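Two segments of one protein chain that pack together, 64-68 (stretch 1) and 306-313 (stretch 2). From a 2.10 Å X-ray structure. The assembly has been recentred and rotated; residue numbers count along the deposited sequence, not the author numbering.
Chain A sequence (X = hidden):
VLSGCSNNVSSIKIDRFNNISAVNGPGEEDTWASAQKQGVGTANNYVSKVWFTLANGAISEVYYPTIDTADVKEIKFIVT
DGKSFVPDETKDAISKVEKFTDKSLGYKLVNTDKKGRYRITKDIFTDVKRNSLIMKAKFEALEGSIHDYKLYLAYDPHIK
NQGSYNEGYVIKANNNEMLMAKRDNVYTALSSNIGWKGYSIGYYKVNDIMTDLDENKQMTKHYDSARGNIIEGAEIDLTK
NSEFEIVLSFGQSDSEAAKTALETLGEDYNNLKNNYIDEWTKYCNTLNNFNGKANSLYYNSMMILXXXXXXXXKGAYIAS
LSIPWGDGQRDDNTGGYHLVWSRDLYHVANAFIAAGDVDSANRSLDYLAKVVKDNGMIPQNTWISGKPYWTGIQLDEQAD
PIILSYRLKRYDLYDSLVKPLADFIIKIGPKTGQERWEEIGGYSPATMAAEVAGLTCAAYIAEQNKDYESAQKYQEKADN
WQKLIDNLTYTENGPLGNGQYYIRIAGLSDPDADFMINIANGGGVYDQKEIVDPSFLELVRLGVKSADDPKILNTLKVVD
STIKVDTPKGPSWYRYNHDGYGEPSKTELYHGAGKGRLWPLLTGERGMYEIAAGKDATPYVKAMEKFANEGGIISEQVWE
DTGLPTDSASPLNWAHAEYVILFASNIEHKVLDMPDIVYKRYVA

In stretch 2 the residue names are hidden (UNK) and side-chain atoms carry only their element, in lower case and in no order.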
# COMPACT_ATOMS: atom_id res chain seq x y z
N TYR A 64 11.70 0.10 -9.25
CA TYR A 64 12.04 0.16 -10.66
C TYR A 64 12.43 -1.23 -11.14
O TYR A 64 13.14 -1.96 -10.44
CB TYR A 64 13.20 1.14 -10.92
CG TYR A 64 13.93 0.87 -12.23
CD1 TYR A 64 14.95 -0.07 -12.31
CD2 TYR A 64 13.57 1.54 -13.41
CE1 TYR A 64 15.59 -0.36 -13.51
CE2 TYR A 64 14.21 1.26 -14.62
CZ TYR A 64 15.22 0.31 -14.66
OH TYR A 64 15.86 0.03 -15.85
N PRO A 65 11.99 -1.63 -12.35
CA PRO A 65 11.15 -0.87 -13.28
C PRO A 65 9.67 -1.19 -13.13
O PRO A 65 8.83 -0.72 -13.90
CB PRO A 65 11.69 -1.31 -14.63
CG PRO A 65 11.91 -2.77 -14.39
CD PRO A 65 12.56 -2.81 -13.02
N THR A 66 9.35 -2.02 -12.14
CA THR A 66 7.97 -2.41 -11.87
C THR A 66 7.64 -2.06 -10.43
O THR A 66 8.54 -1.97 -9.59
CB THR A 66 7.74 -3.91 -12.07
OG1 THR A 66 8.60 -4.64 -11.18
CG2 THR A 66 8.04 -4.32 -13.52
N ILE A 67 6.36 -1.88 -10.14
CA ILE A 67 5.93 -1.51 -8.80
C ILE A 67 6.16 -2.58 -7.73
O ILE A 67 5.96 -2.32 -6.55
CB ILE A 67 4.45 -1.06 -8.82
CG1 ILE A 67 4.16 -0.15 -7.63
CG2 ILE A 67 3.53 -2.28 -8.85
CD1 ILE A 67 2.82 0.54 -7.73
N ASP A 68 6.59 -3.78 -8.12
CA ASP A 68 6.85 -4.83 -7.15
C ASP A 68 8.34 -5.16 -7.10
O ASP A 68 8.76 -6.19 -6.56
CB ASP A 68 6.03 -6.09 -7.46
CG ASP A 68 6.57 -6.88 -8.63
OD1 ASP A 68 7.23 -6.29 -9.51
OD2 ASP A 68 6.32 -8.11 -8.69
N UNK A 306 -3.93 5.98 -7.89
CA UNK A 306 -3.45 6.15 -9.25
C UNK A 306 -1.98 5.73 -9.35
O UNK A 306 -1.56 5.11 -10.32
c UNK A 306 -4.28 7.81 -10.99
c UNK A 306 -3.59 7.61 -9.66
c UNK A 306 -4.20 7.33 -13.44
n UNK A 306 -3.30 6.83 -14.50
c UNK A 306 -3.45 7.26 -12.11
N UNK A 307 -1.21 6.06 -8.32
CA UNK A 307 0.21 5.74 -8.28
C UNK A 307 0.51 4.30 -7.86
O UNK A 307 1.68 3.91 -7.76
c UNK A 307 0.93 6.70 -7.33
N UNK A 308 -0.53 3.50 -7.62
CA UNK A 308 -0.34 2.11 -7.19
C UNK A 308 -0.48 1.08 -8.31
O UNK A 308 -0.56 -0.13 -8.05
c UNK A 308 -1.31 1.78 -6.05
o UNK A 308 -1.02 2.57 -4.91
N UNK A 309 -0.53 1.56 -9.54
CA UNK A 309 -0.66 0.68 -10.70
C UNK A 309 0.73 0.40 -11.28
O UNK A 309 1.58 1.28 -11.29
c UNK A 309 -2.35 1.34 -14.19
c UNK A 309 -1.59 0.58 -13.10
o UNK A 309 -3.17 0.71 -14.88
o UNK A 309 -2.11 2.55 -14.35
c UNK A 309 -1.52 1.34 -11.78
N UNK A 310 0.97 -0.83 -11.74
CA UNK A 310 2.25 -1.11 -12.35
C UNK A 310 2.19 -0.39 -13.69
O UNK A 310 1.10 -0.20 -14.24
c UNK A 310 3.84 -2.92 -13.17
c UNK A 310 2.46 -2.61 -12.58
o UNK A 310 4.85 -2.49 -12.57
o UNK A 310 3.91 -3.58 -14.23
N UNK A 311 3.33 0.04 -14.20
CA UNK A 311 3.34 0.76 -15.46
C UNK A 311 3.59 -0.11 -16.68
O UNK A 311 3.56 0.37 -17.81
c UNK A 311 4.94 4.08 -14.18
n UNK A 311 5.26 6.31 -13.03
c UNK A 311 4.42 5.09 -13.16
c UNK A 311 3.96 2.93 -14.31
c UNK A 311 4.35 1.91 -15.38
N UNK A 312 3.80 -1.40 -16.46
CA UNK A 312 4.03 -2.34 -17.55
C UNK A 312 2.79 -3.23 -17.66
O UNK A 312 2.23 -3.41 -18.74
c UNK A 312 5.27 -3.20 -17.29
o UNK A 312 6.39 -2.34 -17.04
c UNK A 312 5.58 -4.08 -18.50
N UNK A 313 2.36 -3.79 -16.53
CA UNK A 313 1.15 -4.62 -16.50
C UNK A 313 0.04 -3.70 -16.02
O UNK A 313 -0.26 -3.65 -14.82
o UNK A 313 1.40 -7.72 -16.94
c UNK A 313 2.01 -6.98 -16.17
c UNK A 313 1.32 -5.79 -15.53
n UNK A 313 3.28 -7.17 -15.86
O HOH W 1 6.15 -1.14 -14.87

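Position 306 carries four carbons in a row ending in a nitrogen, the unbranched amine chain of lysine. Lys306 holds this long chain outside the contact, out of reach of stretch 1, and its backbone opens a type I beta turn that ends at position 309. Position 307 has a single side-chain carbon and is therefore alanine. Its small methyl lies sideways, and what Ala307 offers stretch 1 is its backbone: Ala307 O lies 3.6 Å from Ile67 CD1.

At position 308 one carbon is followed by one oxygen, which identifies serine. The CA-to-CB bond of Ser308 points away from stretch 1, leaving OG to hydrogen-bond a residue just beside one of the stretches, so the main chain faces the isoleucine, with Ser308 C 3.4 Å from Ile67 CD1. Position 309 shows three carbons, the third bearing two oxygens: a glutamate. Its CA-to-CB bond also points away, and the carboxylate of Glu309 finds its partners beyond this contact, while Glu309 O stands 3.8 Å from Ile67 CD1.

Position 310 has two carbons, the second carrying two oxygens. One oxygen accepts a hydrogen bond from Ile67 N. This short carboxylate is aspartate, and the bond runs from Ile67 N to Asp310 OD1 over 2.9 Å at a nearly straight 161°. The CA-to-CB bond points sideways, but the end of the side chain comes nearer, and Asp310 OD1 also lies 3.2 Å from Thr66 CA.

Position 311 repeats the pattern of four carbons and a terminal nitrogen, so it is lysine. The end of Lys311 leads away from stretch 1, and its NZ is hydrogen-bonded elsewhere in the structure. At position 312 one carbon carries an oxygen and a carbon, the branched pattern of threonine. The CA-to-CB bond of Thr312 points toward stretch 1, yet Thr312 OG1 remains 4.3 Å from Pro65 O; the O of water 1 bridges them, accepting from Thr312 OG1 at 2.5 Å and donating to Pro65 O at 2.9 Å.

Position 313 has two carbons, the second bearing one oxygen and one nitrogen, which fits asparagine. Its side chain stays clear of stretch 1; its main chain serves instead, Asn313 N donating to Asp310 OD2 at 2.8 Å.

The contact centres on Ile67 and Asp310, whose CA atoms are 5.1 Å apart. Ile67 sets CD1 against the turn's backbone, while its amide meets the aspartate. The carboxylate joins both segments: OD1 receives Ile67 N and a water hydrogen bond, whereas Asp310 OD2 accepts from Asn313 N and, weakly, from Thr312 N at 3.1 Å. The same water extends the polar link to Pro65 and Thr312.

Stretch 2 306-313: KASEDKTN
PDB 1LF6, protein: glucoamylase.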